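Local coordinates for Slr0280 protein (Synechocystis sp., PDB 5H3K) that is of unknown function but belongs to the phosphodiester glycosidase (NAGPA) family and may cleave sugar phosphodiester linkages, at residues G245-V250 / A265-V270; G341-N346 / N575-S580; G509-N514 / F561-Q566; Q526-R531 / G552-S557. All coordinates share one frame; numbering follows the deposited sequence.

Interaction 1: G245-V250 / A265-V270; sequences GYKLQV and ADAPPV
Strands 247-253 and 258-264 form an antiparallel hairpin at one margin of a four-stranded sheet, and the chain that leaves this hairpin at 265-270 turns back beside 245-250 before it enters the eight-stranded sheet at strand 271-276. The contact illustrates how an exit loop can be pinned to the other strand of the hairpin it leaves. Lys-247 and Gln-249 both direct their CB toward the loop but use different means. Lys-247 has CG beside the backbone N (chi1 -54°) and an extended chain that runs toward the Ala-267 carbonyl oxygen, CE of Lys-247 3.4 Å from Ala-267 O; NZ then donates to that oxygen at 2.8 Å, from above the carbonyl plane, 32° out of it. An alanine here would remove the ammonium group that donates to Ala-267 O and would probably loosen the loop just ahead of the cis peptide bond before Pro-268. Gln-249, with CG anti to the backbone N, is also extended, and its amide meets the Pro-269 ring tip to tip, Gln-249 CD lying 3.7 Å from Pro-269 CD. At the start of the contact the Tyr-246 ring has one face under Ala-265 N, which lies 3.9 Å from Tyr-246 CD2. Two waters fill in where direct bonds are lacking. One donates to the carbonyls of Gly-245 and Ala-265, tying the two backbones together; the other gives a hydrogen to Gln-249 OE1 at 2.9 Å and to Asp-266 O at only 2.5 Å.

Interaction 2: G341-N346 / N575-S580; sequences GFFNRN and NLDGGS
CG of Asp-577 stands anti to its backbone N (chi1 -172°), CG of Phe-342 lies beside its own N, and CG of Phe-343 takes the crowded position between N and the carbonyl carbon; together these torsions set one carboxylate against two consecutive rings. The aspartate follows strand 572-576 in the Asn-Leu-Asp-Gly-Gly-Ser sequence of the phosphodiester glycosidase region. The phenylalanines sit at the weakly bonded short strand 343-344, paired with 349-350, so the contact joins this hairpin to the end of a strand of the eight-stranded sheet. The two carboxylate oxygens of Asp-577 are divided between the rings. OD1 of Asp-577 is 3.4 Å from CE2 of Phe-342, whose ring crosses the carboxylate obliquely, the planes 55° apart, while Asp-577 N lies over one face of that ring. OD2 of Asp-577 is 3.5 Å from CE1 of Phe-343, and here the planes are nearly perpendicular, at 82°. A water sits 3.4 Å above the plane of the Phe-343 ring, toward its rim; it accepts from Phe-343 N at 3.1 Å and donates to Asp-577 OD2 at 2.8 Å. OD2 is also hydrogen-bonded to Ser-581 OG, and the backbone O of Asp-577 to Asn-339 ND2. An alanine here has no carboxylate to hold the water or Ser-581, and the turn after the strand would probably be less firmly placed. With the water and the serine hydroxyl at one oxygen and aromatic C-H groups beside both, the surroundings are consistent with a carboxylate that stays ionised although partly shielded by rings.

Interaction 3: G509-N514 / F561-Q566; sequences GRMVLN and FAQILQ
In this example of helix-on-sheet packing, helix 558-567 lies against the eight-stranded antiparallel sheet, and the sheet's outermost short strand, 510-511, reaches back to the helix through a single methionine. Met-511 points its CB toward the helix. CG, set beside the backbone N (chi1 -58°), still makes no close approach to it, so CB and CG serve as the span across the gap. A bend at chi2 (-67°) carries the sulfur onto the helix: SD of Met-511 lies 4.1 Å from the methyl CB of Ala-562, an apolar contact, and as far from Ala-562 O. The last torsion, chi3 at -136°, is away from a staggered value, and it brings the methyl up to Ala-562, Gln-563 and Gln-566, three residues on one side of the helix. There CE of Met-511 lies 3.7 Å from Ala-562 O, which already accepts the helical bond from Gln-566 N. CE also touches the aliphatic part of Gln-563, its CG at 3.9 Å. Gln-566, its CG anti to the backbone N and its chain extended, crosses the methionine at about a right angle. Behind the helix, Phe-561 and Leu-565 turn instead to Leu-505 and Ala-533 of the sheet. The shortest approach of the whole contact is at the methionine's tip, where Met-511 CE comes to 3.2 Å from Gln-566 OE1.

Interaction 4: Q526-R531 / G552-S557; sequences QQRASR and GGAGAS
Two irregular loops, 526-531 and 552-557, cross at about a right angle (91°) and meet through the backbone, with Ala-529 N donating to Ala-556 O at 3.1 Å in a nearly straight bond. Close crossing depends on Gly-555, whose CA touches Ala-529 O at 3.5 Å in a C-H...O contact; a CB there would clash with the carbonyl carbon of Ala-529. The same Ala-556 O is gripped side-on by Arg-531, which lends NE at 3.0 Å and NH2 at 3.1 Å, the oxygen lying almost in the guanidinium plane. NH2 meets a lone pair of the oxygen, whereas NE and Ala-529 N stand above the carbonyl plane, so three donors surround one acceptor. Ala-529 CB rests over the centre of one face of the Arg-531 guanidinium, and the paired bonds to Ala-556 O fix the rotation of the group. Arg-528, bent at chi2, lays its own guanidinium against Ser-557, whose CB sits over one face, 3.7 Å from NE. Arg-528 NH2 returns to Gln-526 O, in the guanidinium plane, while Arg-528 CG passes 3.1 Å from Gly-555 O, a carbonyl also bonded by Arg-550. A water joins Arg-528 O to Gly-555 N. Arg-531 opens strand 531-536, paired with strand 542-547 through Ser-547, and its side chain packs on Leu-558 and Phe-561 of helix 558-567, for which Ser-557 is the N-cap.

How the interactions relate
Interaction 1 comes first along the chain, in the four-stranded sheet that ends in strand 247-253 and its exit to the eight-stranded one, and touches none of the others; its centre is about 17 Å from that of interaction 4. The remaining three are concentric in sequence: 526-531/552-557 lies within the span bridged by 509-514/561-566, and that within the span bridged by 341-346/575-580. Their centres are 15 to 20 Å apart. Phe-561 is the common piece, packing on Arg-531 and Asn-575, while Gly-579 N probably bonds to Ser-530 O. These three contacts thus gather round helix 558-567 and the eight-stranded sheet, and join them to the region near 341-346.

Interaction 1: G245-V250 / A265-V270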
# COMPACT_ATOMS: atom_id res chain seq x y z
N GLY A 245 11.88 -1.41 -20.33
CA GLY A 245 12.64 -2.15 -19.34
C GLY A 245 13.67 -1.31 -18.59
O GLY A 245 14.10 -1.69 -17.51
N TYR A 246 14.05 -0.16 -19.15
CA TYR A 246 15.05 0.69 -18.52
C TYR A 246 14.47 1.60 -17.45
O TYR A 246 13.35 2.09 -17.58
CB TYR A 246 15.80 1.50 -19.57
CG TYR A 246 16.84 0.67 -20.28
CD1 TYR A 246 16.47 -0.36 -21.13
CD2 TYR A 246 18.19 0.90 -20.07
CE1 TYR A 246 17.43 -1.15 -21.78
CE2 TYR A 246 19.16 0.13 -20.71
CZ TYR A 246 18.77 -0.89 -21.56
OH TYR A 246 19.73 -1.66 -22.19
N LYS A 247 15.23 1.81 -16.38
CA LYS A 247 14.84 2.73 -15.32
C LYS A 247 15.96 3.71 -15.11
O LYS A 247 17.05 3.53 -15.65
CB LYS A 247 14.61 1.96 -14.01
CG LYS A 247 13.62 0.80 -14.12
CD LYS A 247 13.45 0.13 -12.76
CE LYS A 247 12.98 -1.32 -12.89
NZ LYS A 247 12.86 -1.97 -11.57
N LEU A 248 15.71 4.75 -14.33
CA LEU A 248 16.78 5.68 -13.98
C LEU A 248 17.31 5.36 -12.59
O LEU A 248 16.55 5.09 -11.67
CB LEU A 248 16.28 7.12 -13.99
CG LEU A 248 15.72 7.63 -15.30
CD1 LEU A 248 15.41 9.12 -15.17
CD2 LEU A 248 16.73 7.39 -16.42
N GLN A 249 18.63 5.36 -12.45
CA GLN A 249 19.24 5.34 -11.12
C GLN A 249 20.05 6.61 -10.99
O GLN A 249 20.99 6.83 -11.74
CB GLN A 249 20.13 4.11 -10.94
CG GLN A 249 20.93 4.11 -9.64
CD GLN A 249 21.81 2.86 -9.49
OE1 GLN A 249 21.55 1.82 -10.11
NE2 GLN A 249 22.84 2.97 -8.66
N VAL A 250 19.67 7.46 -10.03
CA VAL A 250 20.27 8.78 -9.90
C VAL A 250 21.09 8.90 -8.63
O VAL A 250 20.65 8.47 -7.56
CB VAL A 250 19.19 9.88 -9.90
CG1 VAL A 250 19.83 11.27 -9.94
CG2 VAL A 250 18.27 9.70 -11.09
N ALA A 265 18.68 -1.37 -16.89
CA ALA A 265 17.59 -2.30 -16.60
C ALA A 265 17.70 -2.95 -15.22
O ALA A 265 16.70 -3.36 -14.63
CB ALA A 265 17.51 -3.37 -17.68
N ASP A 266 18.92 -3.04 -14.68
CA ASP A 266 19.10 -3.66 -13.37
C ASP A 266 19.12 -2.63 -12.24
O ASP A 266 20.17 -2.26 -11.71
CB ASP A 266 20.36 -4.53 -13.35
CG ASP A 266 21.60 -3.78 -13.81
OD1 ASP A 266 21.46 -2.86 -14.65
OD2 ASP A 266 22.70 -4.10 -13.31
N ALA A 267 17.92 -2.17 -11.86
CA ALA A 267 17.75 -1.10 -10.88
C ALA A 267 16.42 -1.38 -10.20
O ALA A 267 15.58 -2.08 -10.77
CB ALA A 267 17.71 0.25 -11.58
N PRO A 268 16.20 -0.82 -8.99
CA PRO A 268 17.07 0.04 -8.18
C PRO A 268 18.10 -0.80 -7.43
O PRO A 268 17.94 -2.02 -7.35
CB PRO A 268 16.09 0.70 -7.21
CG PRO A 268 15.02 -0.33 -7.02
CD PRO A 268 14.87 -0.98 -8.37
N PRO A 269 19.14 -0.16 -6.88
CA PRO A 269 20.19 -0.92 -6.19
C PRO A 269 19.71 -1.51 -4.87
O PRO A 269 18.67 -1.07 -4.34
CB PRO A 269 21.28 0.13 -5.96
CG PRO A 269 20.60 1.45 -6.04
CD PRO A 269 19.49 1.27 -7.03
N VAL A 270 20.44 -2.49 -4.34
CA VAL A 270 20.03 -3.15 -3.09
C VAL A 270 20.18 -2.21 -1.91
O VAL A 270 21.01 -1.31 -1.92
CB VAL A 270 20.81 -4.45 -2.83
CG1 VAL A 270 20.82 -5.31 -4.08
CG2 VAL A 270 22.22 -4.14 -2.38
O HOH W 1 14.01 -3.55 -15.18
O HOH W 2 20.97 -1.01 -9.69

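Interaction 2: G341-N346 / N575-S580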
# COMPACT_ATOMS: atom_id res chain seq x y z
N GLY A 341 -6.99 -6.18 -0.78
CA GLY A 341 -8.02 -7.01 -1.38
C GLY A 341 -8.48 -6.65 -2.80
O GLY A 341 -8.34 -5.51 -3.25
N PHE A 342 -9.07 -7.63 -3.49
CA PHE A 342 -9.67 -7.40 -4.79
C PHE A 342 -10.94 -6.55 -4.70
O PHE A 342 -11.64 -6.54 -3.67
CB PHE A 342 -10.01 -8.74 -5.44
CG PHE A 342 -8.80 -9.58 -5.73
CD1 PHE A 342 -8.55 -10.74 -5.02
CD2 PHE A 342 -7.92 -9.20 -6.73
CE1 PHE A 342 -7.41 -11.52 -5.29
CE2 PHE A 342 -6.78 -9.97 -7.02
CZ PHE A 342 -6.53 -11.12 -6.31
N PHE A 343 -11.24 -5.83 -5.77
CA PHE A 343 -12.39 -4.94 -5.82
C PHE A 343 -12.82 -4.76 -7.26
O PHE A 343 -12.09 -5.11 -8.20
CB PHE A 343 -12.05 -3.57 -5.18
CG PHE A 343 -10.89 -2.83 -5.85
CD1 PHE A 343 -9.57 -3.11 -5.50
CD2 PHE A 343 -11.13 -1.86 -6.81
CE1 PHE A 343 -8.50 -2.44 -6.11
CE2 PHE A 343 -10.07 -1.18 -7.43
CZ PHE A 343 -8.75 -1.48 -7.07
N ASN A 344 -14.02 -4.21 -7.42
CA ASN A 344 -14.59 -3.89 -8.72
C ASN A 344 -14.28 -2.42 -8.97
O ASN A 344 -14.78 -1.55 -8.26
CB ASN A 344 -16.10 -4.13 -8.65
CG ASN A 344 -16.80 -3.86 -9.97
OD1 ASN A 344 -16.37 -3.03 -10.77
ND2 ASN A 344 -17.91 -4.55 -10.20
N ARG A 345 -13.41 -2.12 -9.93
CA ARG A 345 -13.02 -0.72 -10.11
C ARG A 345 -14.16 0.12 -10.70
O ARG A 345 -14.15 1.35 -10.59
CB ARG A 345 -11.75 -0.58 -10.94
CG ARG A 345 -11.82 -1.22 -12.31
CD ARG A 345 -10.58 -0.87 -13.12
NE ARG A 345 -10.59 0.53 -13.57
CZ ARG A 345 -11.23 0.95 -14.66
NH1 ARG A 345 -11.19 2.23 -15.01
NH2 ARG A 345 -11.91 0.08 -15.41
N ASN A 346 -15.13 -0.54 -11.30
CA ASN A 346 -16.26 0.16 -11.93
C ASN A 346 -17.26 0.76 -10.93
O ASN A 346 -17.81 1.84 -11.17
CB ASN A 346 -16.95 -0.75 -12.96
CG ASN A 346 -16.05 -1.04 -14.16
OD1 ASN A 346 -15.40 -0.14 -14.70
ND2 ASN A 346 -15.99 -2.30 -14.57
N ASN A 575 -1.18 -14.32 -1.90
CA ASN A 575 -1.17 -13.37 -3.00
C ASN A 575 -2.22 -12.30 -2.73
O ASN A 575 -3.36 -12.62 -2.38
CB ASN A 575 -1.46 -14.05 -4.33
CG ASN A 575 -1.29 -13.11 -5.51
OD1 ASN A 575 -0.19 -12.58 -5.75
ND2 ASN A 575 -2.38 -12.86 -6.24
N LEU A 576 -1.82 -11.04 -2.84
CA LEU A 576 -2.75 -9.92 -2.70
C LEU A 576 -3.03 -9.41 -4.11
O LEU A 576 -2.46 -9.94 -5.08
CB LEU A 576 -2.12 -8.82 -1.82
CG LEU A 576 -1.83 -9.21 -0.36
CD1 LEU A 576 -1.04 -8.12 0.42
CD2 LEU A 576 -3.10 -9.57 0.39
N ASP A 577 -3.89 -8.41 -4.25
CA ASP A 577 -4.16 -7.83 -5.57
C ASP A 577 -2.86 -7.28 -6.18
O ASP A 577 -1.98 -6.77 -5.47
CB ASP A 577 -5.22 -6.72 -5.41
CG ASP A 577 -5.74 -6.18 -6.74
OD1 ASP A 577 -5.64 -6.85 -7.80
OD2 ASP A 577 -6.29 -5.04 -6.70
N GLY A 578 -2.71 -7.40 -7.50
CA GLY A 578 -1.49 -6.96 -8.14
C GLY A 578 -1.71 -5.99 -9.29
O GLY A 578 -2.65 -5.19 -9.27
N GLY A 579 -0.83 -6.06 -10.29
CA GLY A 579 -0.89 -5.15 -11.42
C GLY A 579 -0.70 -3.71 -10.97
O GLY A 579 0.16 -3.43 -10.13
N SER A 580 -1.49 -2.79 -11.52
CA SER A 580 -1.39 -1.37 -11.16
C SER A 580 -1.82 -1.12 -9.71
O SER A 580 -1.52 -0.07 -9.14
CB SER A 580 -2.25 -0.52 -12.10
OG SER A 580 -3.61 -0.92 -12.03
O HOH W 3 -8.84 -5.66 -7.77

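Interaction 3: G509-N514 / F561-Q566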
# COMPACT_ATOMS: atom_id res chain seq x y z
N GLY A 509 5.33 -24.12 4.41
CA GLY A 509 6.51 -24.38 3.60
C GLY A 509 6.25 -25.00 2.25
O GLY A 509 7.17 -25.10 1.43
N ARG A 510 5.02 -25.44 1.99
CA ARG A 510 4.77 -26.08 0.70
C ARG A 510 3.99 -25.24 -0.31
O ARG A 510 3.17 -24.38 0.06
CB ARG A 510 4.20 -27.51 0.85
CG ARG A 510 2.81 -27.62 1.45
CD ARG A 510 2.24 -29.03 1.23
NE ARG A 510 1.93 -29.29 -0.17
CZ ARG A 510 0.70 -29.27 -0.69
NH1 ARG A 510 -0.35 -29.03 0.09
NH2 ARG A 510 0.52 -29.51 -1.99
N MET A 511 4.27 -25.48 -1.58
CA MET A 511 3.63 -24.74 -2.66
C MET A 511 2.23 -25.29 -2.81
O MET A 511 2.05 -26.49 -3.05
CB MET A 511 4.41 -24.93 -3.96
CG MET A 511 5.84 -24.49 -3.87
SD MET A 511 5.97 -22.70 -3.67
CE MET A 511 7.31 -22.35 -4.82
N VAL A 512 1.23 -24.43 -2.66
CA VAL A 512 -0.15 -24.90 -2.65
C VAL A 512 -1.05 -24.18 -3.65
O VAL A 512 -2.26 -24.33 -3.60
CB VAL A 512 -0.80 -24.81 -1.24
CG1 VAL A 512 -0.08 -25.73 -0.26
CG2 VAL A 512 -0.78 -23.36 -0.73
N LEU A 513 -0.44 -23.42 -4.56
CA LEU A 513 -1.20 -22.70 -5.58
C LEU A 513 -2.24 -23.58 -6.29
O LEU A 513 -1.92 -24.62 -6.87
CB LEU A 513 -0.26 -22.08 -6.62
CG LEU A 513 -0.88 -21.40 -7.84
CD1 LEU A 513 -1.72 -20.21 -7.41
CD2 LEU A 513 0.20 -20.95 -8.83
N ASN A 514 -3.50 -23.15 -6.20
CA ASN A 514 -4.59 -23.79 -6.92
C ASN A 514 -5.56 -22.70 -7.31
O ASN A 514 -6.59 -22.51 -6.67
CB ASN A 514 -5.29 -24.85 -6.08
CG ASN A 514 -6.44 -25.52 -6.83
OD1 ASN A 514 -6.71 -25.21 -7.99
ND2 ASN A 514 -7.12 -26.44 -6.16
N PHE A 561 5.83 -15.96 -8.81
CA PHE A 561 5.72 -15.17 -7.59
C PHE A 561 5.82 -16.08 -6.36
O PHE A 561 6.47 -15.73 -5.39
CB PHE A 561 4.42 -14.35 -7.59
CG PHE A 561 4.36 -13.29 -6.51
CD1 PHE A 561 5.46 -12.49 -6.23
CD2 PHE A 561 3.19 -13.10 -5.78
CE1 PHE A 561 5.42 -11.51 -5.23
CE2 PHE A 561 3.12 -12.12 -4.79
CZ PHE A 561 4.23 -11.32 -4.51
N ALA A 562 5.19 -17.26 -6.42
CA ALA A 562 5.32 -18.25 -5.35
C ALA A 562 6.78 -18.65 -5.13
O ALA A 562 7.24 -18.78 -3.99
CB ALA A 562 4.47 -19.46 -5.63
N GLN A 563 7.52 -18.83 -6.22
CA GLN A 563 8.94 -19.14 -6.12
C GLN A 563 9.72 -17.98 -5.52
O GLN A 563 10.62 -18.19 -4.70
CB GLN A 563 9.49 -19.54 -7.49
CG GLN A 563 8.85 -20.82 -8.05
CD GLN A 563 9.37 -21.19 -9.43
OE1 GLN A 563 9.89 -20.35 -10.16
NE2 GLN A 563 9.21 -22.46 -9.80
N ILE A 564 9.37 -16.76 -5.92
CA ILE A 564 10.00 -15.58 -5.34
C ILE A 564 9.82 -15.54 -3.82
O ILE A 564 10.78 -15.31 -3.08
CB ILE A 564 9.46 -14.27 -5.99
CG1 ILE A 564 10.03 -14.10 -7.41
CG2 ILE A 564 9.81 -13.05 -5.13
CD1 ILE A 564 9.30 -13.07 -8.28
N LEU A 565 8.60 -15.80 -3.37
CA LEU A 565 8.27 -15.74 -1.94
C LEU A 565 8.96 -16.86 -1.17
O LEU A 565 9.41 -16.66 -0.05
CB LEU A 565 6.75 -15.82 -1.74
CG LEU A 565 5.99 -14.58 -2.26
CD1 LEU A 565 4.52 -14.89 -2.44
CD2 LEU A 565 6.20 -13.37 -1.36
N GLN A 566 9.04 -18.04 -1.78
CA GLN A 566 9.79 -19.14 -1.18
C GLN A 566 11.26 -18.74 -0.99
O GLN A 566 11.84 -18.98 0.07
CB GLN A 566 9.67 -20.40 -2.04
CG GLN A 566 10.36 -21.61 -1.48
CD GLN A 566 10.13 -22.84 -2.34
OE1 GLN A 566 10.27 -22.80 -3.56
NE2 GLN A 566 9.75 -23.94 -1.70

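Interaction 4: Q526-R531 / G552-S557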
# COMPACT_ATOMS: atom_id res chain seq x y z
N GLN A 526 -2.82 -16.90 -16.55
CA GLN A 526 -1.68 -16.89 -17.47
C GLN A 526 -1.05 -15.51 -17.56
O GLN A 526 -0.10 -15.28 -18.30
CB GLN A 526 -2.08 -17.44 -18.84
CG GLN A 526 -3.30 -16.78 -19.45
CD GLN A 526 -3.91 -17.61 -20.57
OE1 GLN A 526 -3.96 -18.84 -20.49
NE2 GLN A 526 -4.38 -16.94 -21.62
N GLN A 527 -1.57 -14.59 -16.77
CA GLN A 527 -1.10 -13.22 -16.79
C GLN A 527 0.27 -13.05 -16.10
O GLN A 527 0.55 -13.69 -15.08
CB GLN A 527 -2.17 -12.37 -16.12
CG GLN A 527 -1.92 -10.90 -16.05
CD GLN A 527 -3.12 -10.18 -15.46
OE1 GLN A 527 -3.77 -10.69 -14.53
NE2 GLN A 527 -3.44 -9.01 -16.00
N ARG A 528 1.13 -12.22 -16.69
CA ARG A 528 2.37 -11.76 -16.06
C ARG A 528 2.17 -10.33 -15.56
O ARG A 528 1.74 -9.47 -16.33
CB ARG A 528 3.52 -11.79 -17.07
CG ARG A 528 4.32 -13.08 -17.07
CD ARG A 528 3.48 -14.25 -17.42
NE ARG A 528 4.27 -15.48 -17.47
CZ ARG A 528 3.76 -16.67 -17.78
NH1 ARG A 528 4.53 -17.75 -17.81
NH2 ARG A 528 2.47 -16.76 -18.06
N ALA A 529 2.47 -10.06 -14.29
CA ALA A 529 2.11 -8.75 -13.73
C ALA A 529 2.92 -8.37 -12.50
O ALA A 529 3.59 -9.22 -11.91
CB ALA A 529 0.60 -8.73 -13.39
N SER A 530 2.81 -7.10 -12.10
CA SER A 530 3.26 -6.67 -10.78
C SER A 530 2.48 -7.51 -9.76
O SER A 530 1.33 -7.88 -10.01
CB SER A 530 2.97 -5.19 -10.55
OG SER A 530 3.67 -4.40 -11.50
N ARG A 531 3.12 -7.82 -8.64
CA ARG A 531 2.48 -8.62 -7.58
C ARG A 531 2.68 -8.04 -6.18
O ARG A 531 3.69 -7.39 -5.88
CB ARG A 531 3.00 -10.06 -7.60
CG ARG A 531 2.89 -10.77 -8.95
CD ARG A 531 1.44 -11.14 -9.30
NE ARG A 531 1.42 -11.78 -10.62
CZ ARG A 531 0.33 -12.16 -11.27
NH1 ARG A 531 -0.88 -11.98 -10.73
NH2 ARG A 531 0.45 -12.71 -12.47
N GLY A 552 14.80 -7.02 -17.72
CA GLY A 552 14.70 -7.31 -19.15
C GLY A 552 13.53 -8.18 -19.57
O GLY A 552 13.58 -8.84 -20.60
N GLY A 553 12.46 -8.19 -18.78
CA GLY A 553 11.33 -9.05 -19.07
C GLY A 553 10.05 -8.60 -18.38
O GLY A 553 9.96 -7.46 -17.91
N ALA A 554 9.08 -9.49 -18.31
CA ALA A 554 7.76 -9.16 -17.77
C ALA A 554 7.67 -9.34 -16.25
O ALA A 554 8.62 -9.79 -15.59
CB ALA A 554 6.69 -9.97 -18.47
N GLY A 555 6.51 -8.98 -15.70
CA GLY A 555 6.22 -9.23 -14.29
C GLY A 555 6.05 -10.72 -14.07
O GLY A 555 6.04 -11.50 -15.02
N ALA A 556 5.92 -11.13 -12.81
CA ALA A 556 5.87 -12.56 -12.48
C ALA A 556 4.51 -13.17 -12.79
O ALA A 556 3.49 -12.51 -12.66
CB ALA A 556 6.21 -12.77 -11.00
N SER A 557 4.51 -14.44 -13.20
CA SER A 557 3.31 -15.26 -13.19
C SER A 557 3.03 -15.63 -11.74
O SER A 557 3.86 -15.39 -10.87
CB SER A 557 3.51 -16.53 -14.01
OG SER A 557 4.45 -17.39 -13.38
O HOH W 4 4.19 -7.64 -17.21